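Local coordinates for protein histidinol-phosphatase (Listeria monocytogenes serotype 4b str. H7858, PDB 6NLR) that probably hydrolyses L-histidinol phosphate to histidinol and phosphate in histidine biosynthesis, using a trinuclear metal centre, at residues I167-H181 / I210-N224. Numbering follows the deposited sequence.
Sequences IEADLGLFKPRRMGH and ILALVKKRDYELDFN. With MN (manganese (II) ion), chain E.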
loop_
_atom_site.group_PDB
_atom_site.type_symbol
_atom_site.label_atom_id
_atom_site.label_comp_id
_atom_site.label_asym_id
_atom_site.label_seq_id
_atom_site.Cartn_x
_atom_site.Cartn_y
_atom_site.Cartn_z
ATOM N N ILE A 167 7.743 7.079 7.336
ATOM C CA ILE A 167 8.973 6.335 7.743
ATOM C C ILE A 167 9.468 6.841 9.099
ATOM O O ILE A 167 9.845 6.003 9.939
ATOM C CB ILE A 167 10.046 6.430 6.650
ATOM C CG1 ILE A 167 9.570 5.726 5.371
ATOM C CG2 ILE A 167 11.369 5.878 7.141
ATOM C CD1 ILE A 167 10.300 6.184 4.125
ATOM N N GLU A 168 9.435 8.155 9.307
ATOM C CA GLU A 168 9.942 8.810 10.536
ATOM C C GLU A 168 8.987 8.538 11.702
ATOM O O GLU A 168 9.439 8.602 12.813
ATOM C CB GLU A 168 10.059 10.326 10.351
ATOM C CG GLU A 168 11.139 10.751 9.369
ATOM C CD GLU A 168 11.055 12.200 8.873
ATOM O OE1 GLU A 168 9.941 12.830 8.919
ATOM O OE2 GLU A 168 12.105 12.713 8.424
ATOM N N ALA A 169 7.710 8.282 11.448
ATOM C CA ALA A 169 6.648 8.285 12.484
ATOM C C ALA A 169 6.943 7.251 13.595
ATOM O O ALA A 169 7.333 6.115 13.295
ATOM C CB ALA A 169 5.312 8.027 11.856
ATOM N N ASP A 170 6.728 7.649 14.841
ATOM C CA ASP A 170 6.669 6.759 16.029
ATOM C C ASP A 170 5.227 6.259 16.150
ATOM O O ASP A 170 4.397 6.997 16.689
ATOM C CB ASP A 170 7.144 7.514 17.282
ATOM C CG ASP A 170 6.686 6.907 18.605
ATOM O OD1 ASP A 170 6.406 5.677 18.623
ATOM O OD2 ASP A 170 6.581 7.669 19.615
ATOM N N LEU A 171 4.929 5.051 15.675
ATOM C CA LEU A 171 3.571 4.454 15.775
ATOM C C LEU A 171 3.624 3.242 16.714
ATOM O O LEU A 171 2.747 2.349 16.648
ATOM C CB LEU A 171 3.090 4.096 14.370
ATOM C CG LEU A 171 2.983 5.299 13.413
ATOM C CD1 LEU A 171 2.553 4.876 12.029
ATOM C CD2 LEU A 171 2.032 6.365 13.954
ATOM N N GLY A 172 4.624 3.225 17.585
ATOM C CA GLY A 172 4.788 2.207 18.638
ATOM C C GLY A 172 5.414 0.916 18.101
ATOM O O GLY A 172 5.834 0.882 16.931
ATOM N N LEU A 173 5.419 -0.121 18.925
ATOM C CA LEU A 173 6.134 -1.394 18.686
ATOM C C LEU A 173 5.549 -2.109 17.470
ATOM O O LEU A 173 6.314 -2.813 16.794
ATOM C CB LEU A 173 5.983 -2.249 19.947
ATOM C CG LEU A 173 6.577 -3.650 19.882
ATOM C CD1 LEU A 173 8.055 -3.626 19.473
ATOM C CD2 LEU A 173 6.400 -4.322 21.227
ATOM N N PHE A 174 4.246 -1.969 17.211
ATOM C CA PHE A 174 3.520 -2.756 16.180
ATOM C C PHE A 174 3.428 -1.994 14.848
ATOM O O PHE A 174 2.747 -2.474 13.954
ATOM C CB PHE A 174 2.159 -3.184 16.726
ATOM C CG PHE A 174 2.277 -4.037 17.962
ATOM C CD1 PHE A 174 2.636 -5.378 17.873
ATOM C CD2 PHE A 174 2.051 -3.498 19.227
ATOM C CE1 PHE A 174 2.748 -6.154 19.020
ATOM C CE2 PHE A 174 2.157 -4.280 20.368
ATOM C CZ PHE A 174 2.518 -5.603 20.262
ATOM N N LYS A 175 4.123 -0.856 14.701
ATOM C CA LYS A 175 4.245 -0.164 13.393
ATOM C C LYS A 175 4.751 -1.170 12.362
ATOM O O LYS A 175 5.727 -1.876 12.587
ATOM C CB LYS A 175 5.202 1.023 13.469
ATOM C CG LYS A 175 5.297 1.836 12.194
ATOM C CD LYS A 175 6.377 2.850 12.269
ATOM C CE LYS A 175 6.524 3.624 10.971
ATOM N NZ LYS A 175 7.650 4.586 11.054
ATOM N N PRO A 176 4.091 -1.289 11.202
ATOM C CA PRO A 176 4.642 -2.068 10.100
ATOM C C PRO A 176 6.047 -1.582 9.738
ATOM O O PRO A 176 6.333 -0.402 9.893
ATOM C CB PRO A 176 3.693 -1.770 8.938
ATOM C CG PRO A 176 2.392 -1.452 9.632
ATOM C CD PRO A 176 2.781 -0.703 10.896
ATOM N N ARG A 177 6.882 -2.490 9.234
ATOM C CA ARG A 177 8.253 -2.170 8.791
ATOM C C ARG A 177 8.360 -2.257 7.271
ATOM O O ARG A 177 9.493 -2.105 6.757
ATOM C CB ARG A 177 9.204 -3.104 9.520
ATOM C CG ARG A 177 9.171 -2.828 11.017
ATOM C CD ARG A 177 10.285 -3.497 11.723
ATOM N NE ARG A 177 10.193 -3.274 13.161
ATOM C CZ ARG A 177 10.792 -4.048 14.055
ATOM N NH1 ARG A 177 11.506 -5.077 13.622
ATOM N NH2 ARG A 177 10.680 -3.794 15.352
ATOM N N ARG A 178 7.244 -2.498 6.582
ATOM C CA ARG A 178 7.214 -2.567 5.106
ATOM C C ARG A 178 6.373 -1.401 4.594
ATOM O O ARG A 178 5.194 -1.270 4.944
ATOM C CB ARG A 178 6.688 -3.916 4.616
ATOM C CG ARG A 178 6.842 -4.072 3.100
ATOM C CD ARG A 178 6.927 -5.527 2.609
ATOM N NE ARG A 178 5.676 -6.248 2.744
ATOM C CZ ARG A 178 5.311 -7.007 3.780
ATOM N NH1 ARG A 178 6.121 -7.174 4.826
ATOM N NH2 ARG A 178 4.136 -7.619 3.752
HETATM N N MSE A 179 7.007 -0.525 3.808
HETATM C CA MSE A 179 6.328 0.664 3.324
HETATM C C MSE A 179 5.639 0.303 2.013
HETATM O O MSE A 179 6.286 -0.209 1.103
HETATM C CB MSE A 179 7.307 1.823 3.101
HETATM C CG MSE A 179 8.199 2.147 4.305
HETATM SE SE MSE A 179 7.161 2.789 5.883
HETATM C CE MSE A 179 7.112 1.174 7.008
ATOM N N GLY A 180 4.343 0.618 1.931
ATOM C CA GLY A 180 3.507 0.274 0.801
ATOM C C GLY A 180 3.752 1.137 -0.429
ATOM O O GLY A 180 3.931 2.356 -0.281
ATOM N N HIS A 181 3.749 0.504 -1.605
ATOM C CA HIS A 181 3.781 1.122 -2.965
ATOM C C HIS A 181 4.284 2.574 -2.938
ATOM O O HIS A 181 3.459 3.473 -3.168
ATOM C CB HIS A 181 2.386 1.003 -3.613
ATOM C CG HIS A 181 1.232 1.295 -2.704
ATOM N ND1 HIS A 181 1.146 2.483 -1.978
ATOM C CD2 HIS A 181 0.102 0.580 -2.434
ATOM C CE1 HIS A 181 -0.000 2.481 -1.293
ATOM N NE2 HIS A 181 -0.662 1.319 -1.547
ATOM N N ILE A 210 14.635 9.349 1.202
ATOM C CA ILE A 210 13.671 8.310 1.678
ATOM C C ILE A 210 14.382 6.963 1.772
ATOM O O ILE A 210 14.219 6.296 2.826
ATOM C CB ILE A 210 12.424 8.248 0.774
ATOM C CG1 ILE A 210 11.486 9.423 1.057
ATOM C CG2 ILE A 210 11.712 6.913 0.888
ATOM C CD1 ILE A 210 10.442 9.609 -0.018
ATOM N N LEU A 211 15.173 6.575 0.762
ATOM C CA LEU A 211 15.803 5.223 0.781
ATOM C C LEU A 211 16.864 5.159 1.888
ATOM O O LEU A 211 16.914 4.107 2.559
ATOM C CB LEU A 211 16.383 4.875 -0.590
ATOM C CG LEU A 211 15.325 4.698 -1.684
ATOM C CD1 LEU A 211 15.987 4.415 -3.015
ATOM C CD2 LEU A 211 14.330 3.585 -1.322
ATOM N N ALA A 212 17.659 6.216 2.088
ATOM C CA ALA A 212 18.692 6.262 3.154
ATOM C C ALA A 212 18.004 6.034 4.506
ATOM O O ALA A 212 18.548 5.262 5.335
ATOM C CB ALA A 212 19.467 7.571 3.140
ATOM N N LEU A 213 16.824 6.620 4.702
ATOM C CA LEU A 213 16.087 6.561 5.986
ATOM C C LEU A 213 15.468 5.163 6.169
ATOM O O LEU A 213 15.566 4.590 7.274
ATOM C CB LEU A 213 15.055 7.684 5.959
ATOM C CG LEU A 213 14.418 8.033 7.292
ATOM C CD1 LEU A 213 15.475 8.465 8.310
ATOM C CD2 LEU A 213 13.378 9.112 7.066
ATOM N N VAL A 214 14.896 4.594 5.110
ATOM C CA VAL A 214 14.418 3.183 5.109
ATOM C C VAL A 214 15.561 2.264 5.548
ATOM O O VAL A 214 15.342 1.378 6.395
ATOM C CB VAL A 214 13.869 2.775 3.731
ATOM C CG1 VAL A 214 13.723 1.281 3.605
ATOM C CG2 VAL A 214 12.553 3.461 3.439
ATOM N N LYS A 215 16.739 2.421 4.972
ATOM C CA LYS A 215 17.895 1.569 5.338
ATOM C C LYS A 215 18.268 1.788 6.817
ATOM O O LYS A 215 18.471 0.798 7.550
ATOM C CB LYS A 215 19.101 1.854 4.437
ATOM C CG LYS A 215 20.317 0.979 4.730
ATOM C CD LYS A 215 19.976 -0.509 4.736
ATOM C CE LYS A 215 21.177 -1.402 4.938
ATOM N NZ LYS A 215 20.762 -2.817 4.786
ATOM N N LYS A 216 18.385 3.038 7.244
ATOM C CA LYS A 216 18.758 3.389 8.639
ATOM C C LYS A 216 17.741 2.776 9.623
ATOM O O LYS A 216 18.158 2.294 10.677
ATOM C CB LYS A 216 18.823 4.909 8.762
ATOM C CG LYS A 216 19.274 5.441 10.113
ATOM C CD LYS A 216 18.616 6.773 10.455
ATOM C CE LYS A 216 19.014 7.271 11.826
ATOM N NZ LYS A 216 20.470 7.520 11.896
ATOM N N ARG A 217 16.458 2.751 9.266
ATOM C CA ARG A 217 15.374 2.221 10.139
ATOM C C ARG A 217 15.288 0.687 10.035
ATOM O O ARG A 217 14.540 0.086 10.830
ATOM C CB ARG A 217 14.054 2.852 9.714
ATOM C CG ARG A 217 13.843 4.285 10.169
ATOM C CD ARG A 217 13.261 4.065 11.528
ATOM N NE ARG A 217 12.187 4.962 11.761
ATOM C CZ ARG A 217 11.461 4.986 12.858
ATOM N NH1 ARG A 217 11.706 4.132 13.840
ATOM N NH2 ARG A 217 10.489 5.876 12.947
ATOM N N ASP A 218 16.021 0.079 9.094
ATOM C CA ASP A 218 16.001 -1.380 8.833
ATOM C C ASP A 218 14.593 -1.790 8.376
ATOM O O ASP A 218 14.116 -2.865 8.771
ATOM C CB ASP A 218 16.425 -2.166 10.071
ATOM C CG ASP A 218 16.947 -3.556 9.754
ATOM O OD1 ASP A 218 17.657 -3.698 8.743
ATOM O OD2 ASP A 218 16.671 -4.480 10.540
ATOM N N TYR A 219 13.960 -0.944 7.575
ATOM C CA TYR A 219 12.620 -1.189 7.000
ATOM C C TYR A 219 12.793 -1.932 5.676
ATOM O O TYR A 219 13.932 -2.122 5.191
ATOM C CB TYR A 219 11.849 0.117 6.839
ATOM C CG TYR A 219 11.303 0.755 8.092
ATOM C CD1 TYR A 219 11.387 0.155 9.344
ATOM C CD2 TYR A 219 10.639 1.968 8.010
ATOM C CE1 TYR A 219 10.845 0.758 10.470
ATOM C CE2 TYR A 219 10.109 2.589 9.126
ATOM C CZ TYR A 219 10.226 1.990 10.368
ATOM O OH TYR A 219 9.674 2.598 11.452
ATOM N N GLU A 220 11.682 -2.346 5.084
ATOM C CA GLU A 220 11.724 -2.975 3.746
ATOM C C GLU A 220 10.638 -2.328 2.896
ATOM O O GLU A 220 9.850 -1.518 3.439
ATOM C CB GLU A 220 11.608 -4.499 3.879
ATOM C CG GLU A 220 10.350 -4.944 4.572
ATOM C CD GLU A 220 10.198 -6.449 4.783
ATOM O OE1 GLU A 220 11.206 -7.190 4.567
ATOM O OE2 GLU A 220 9.070 -6.876 5.194
ATOM N N LEU A 221 10.607 -2.667 1.610
ATOM C CA LEU A 221 9.684 -2.057 0.631
ATOM C C LEU A 221 8.787 -3.124 0.008
ATOM O O LEU A 221 9.266 -4.227 -0.300
ATOM C CB LEU A 221 10.490 -1.313 -0.431
ATOM C CG LEU A 221 11.279 -0.121 0.100
ATOM C CD1 LEU A 221 12.158 0.481 -0.982
ATOM C CD2 LEU A 221 10.323 0.902 0.690
ATOM N N ASP A 222 7.506 -2.758 -0.115
ATOM C CA ASP A 222 6.449 -3.395 -0.940
ATOM C C ASP A 222 6.858 -3.215 -2.401
ATOM O O ASP A 222 6.877 -2.055 -2.859
ATOM C CB ASP A 222 5.120 -2.730 -0.571
ATOM C CG ASP A 222 3.839 -3.181 -1.266
ATOM O OD1 ASP A 222 3.663 -4.397 -1.429
ATOM O OD2 ASP A 222 2.994 -2.282 -1.572
ATOM N N PHE A 223 7.232 -4.287 -3.092
ATOM C CA PHE A 223 7.458 -4.245 -4.560
ATOM C C PHE A 223 6.103 -4.584 -5.180
ATOM O O PHE A 223 5.751 -5.773 -5.318
ATOM C CB PHE A 223 8.570 -5.185 -5.025
ATOM C CG PHE A 223 8.817 -5.125 -6.513
ATOM C CD1 PHE A 223 7.972 -5.771 -7.416
ATOM C CD2 PHE A 223 9.886 -4.417 -7.024
ATOM C CE1 PHE A 223 8.202 -5.727 -8.778
ATOM C CE2 PHE A 223 10.107 -4.357 -8.395
ATOM C CZ PHE A 223 9.266 -5.008 -9.273
ATOM N N ASN A 224 5.341 -3.538 -5.494
ATOM C CA ASN A 224 3.889 -3.644 -5.765
ATOM C C ASN A 224 3.635 -3.638 -7.288
ATOM O O ASN A 224 3.976 -2.648 -7.967
ATOM C CB ASN A 224 3.185 -2.574 -4.950
ATOM C CG ASN A 224 1.679 -2.674 -4.979
ATOM O OD1 ASN A 224 1.087 -2.878 -6.040
ATOM N ND2 ASN A 224 1.071 -2.526 -3.808
HETATM MN MN MN E . -2.602 0.785 -0.835
HETATM O O HOH W 1 4.674 -6.528 -0.012
HETATM O O HOH W 2 7.014 0.466 -1.861
HETATM O O HOH W 3 -3.009 1.761 -2.903
HETATM O O HOH W 4 -2.446 -0.859 -1.550
#
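I167 inserts as a knob among I210, L213, V214 and R217, packing the end of helix 152-168 on helix 201-217 beside two parallel strands of the barrel-like PHP fold. Its CD1 reaches V214 CG2 (3.6 Å), whereas CG2, anti to the backbone N, lies against L213. M179, a selenomethionine, bends at chi2 and packs its CE on Y219 CD2 at 3.8 Å. Its SE sits 5.1 Å from the Y219 ring centroid, 54° off the ring normal, an oblique Met-aromatic contact.

Y219 joins the apolar packing to the polar edge. One face of its ring carries R217 CB over the centre, R177 CA lies over the opposite face, and its hydroxyl accepts from K175 NZ at 2.9 Å. That ammonium also donates to A169 O, on a lone pair in the carbonyl plane, and to S166 O, tying the helix end to the tyrosine.

Parallel pairing of R178 with E220 and M179 with L221 rests on three backbone hydrogen bonds, E220 N to R177 O (2.8 Å), M179 N to E220 O and D222 N to M179 O. On the sheet face that R178 and E220 share, R178 NH1 meets E220 OE2 at 3.0 Å in a salt bridge, guanidinium and carboxylate planes 67° apart, while NH2 turns to D117 and G5.

At the metal end, H181 NE2 binds manganese (2.1 Å) with E93 and H123. The H181 backbone N donates a hydrogen bond (2.9 Å) to the anti lone pair of D222 OD2; N224 ND2, also bonded to the cobalt ligand D258, meets that oxygen on its syn side, 25° out of the carboxylate plane.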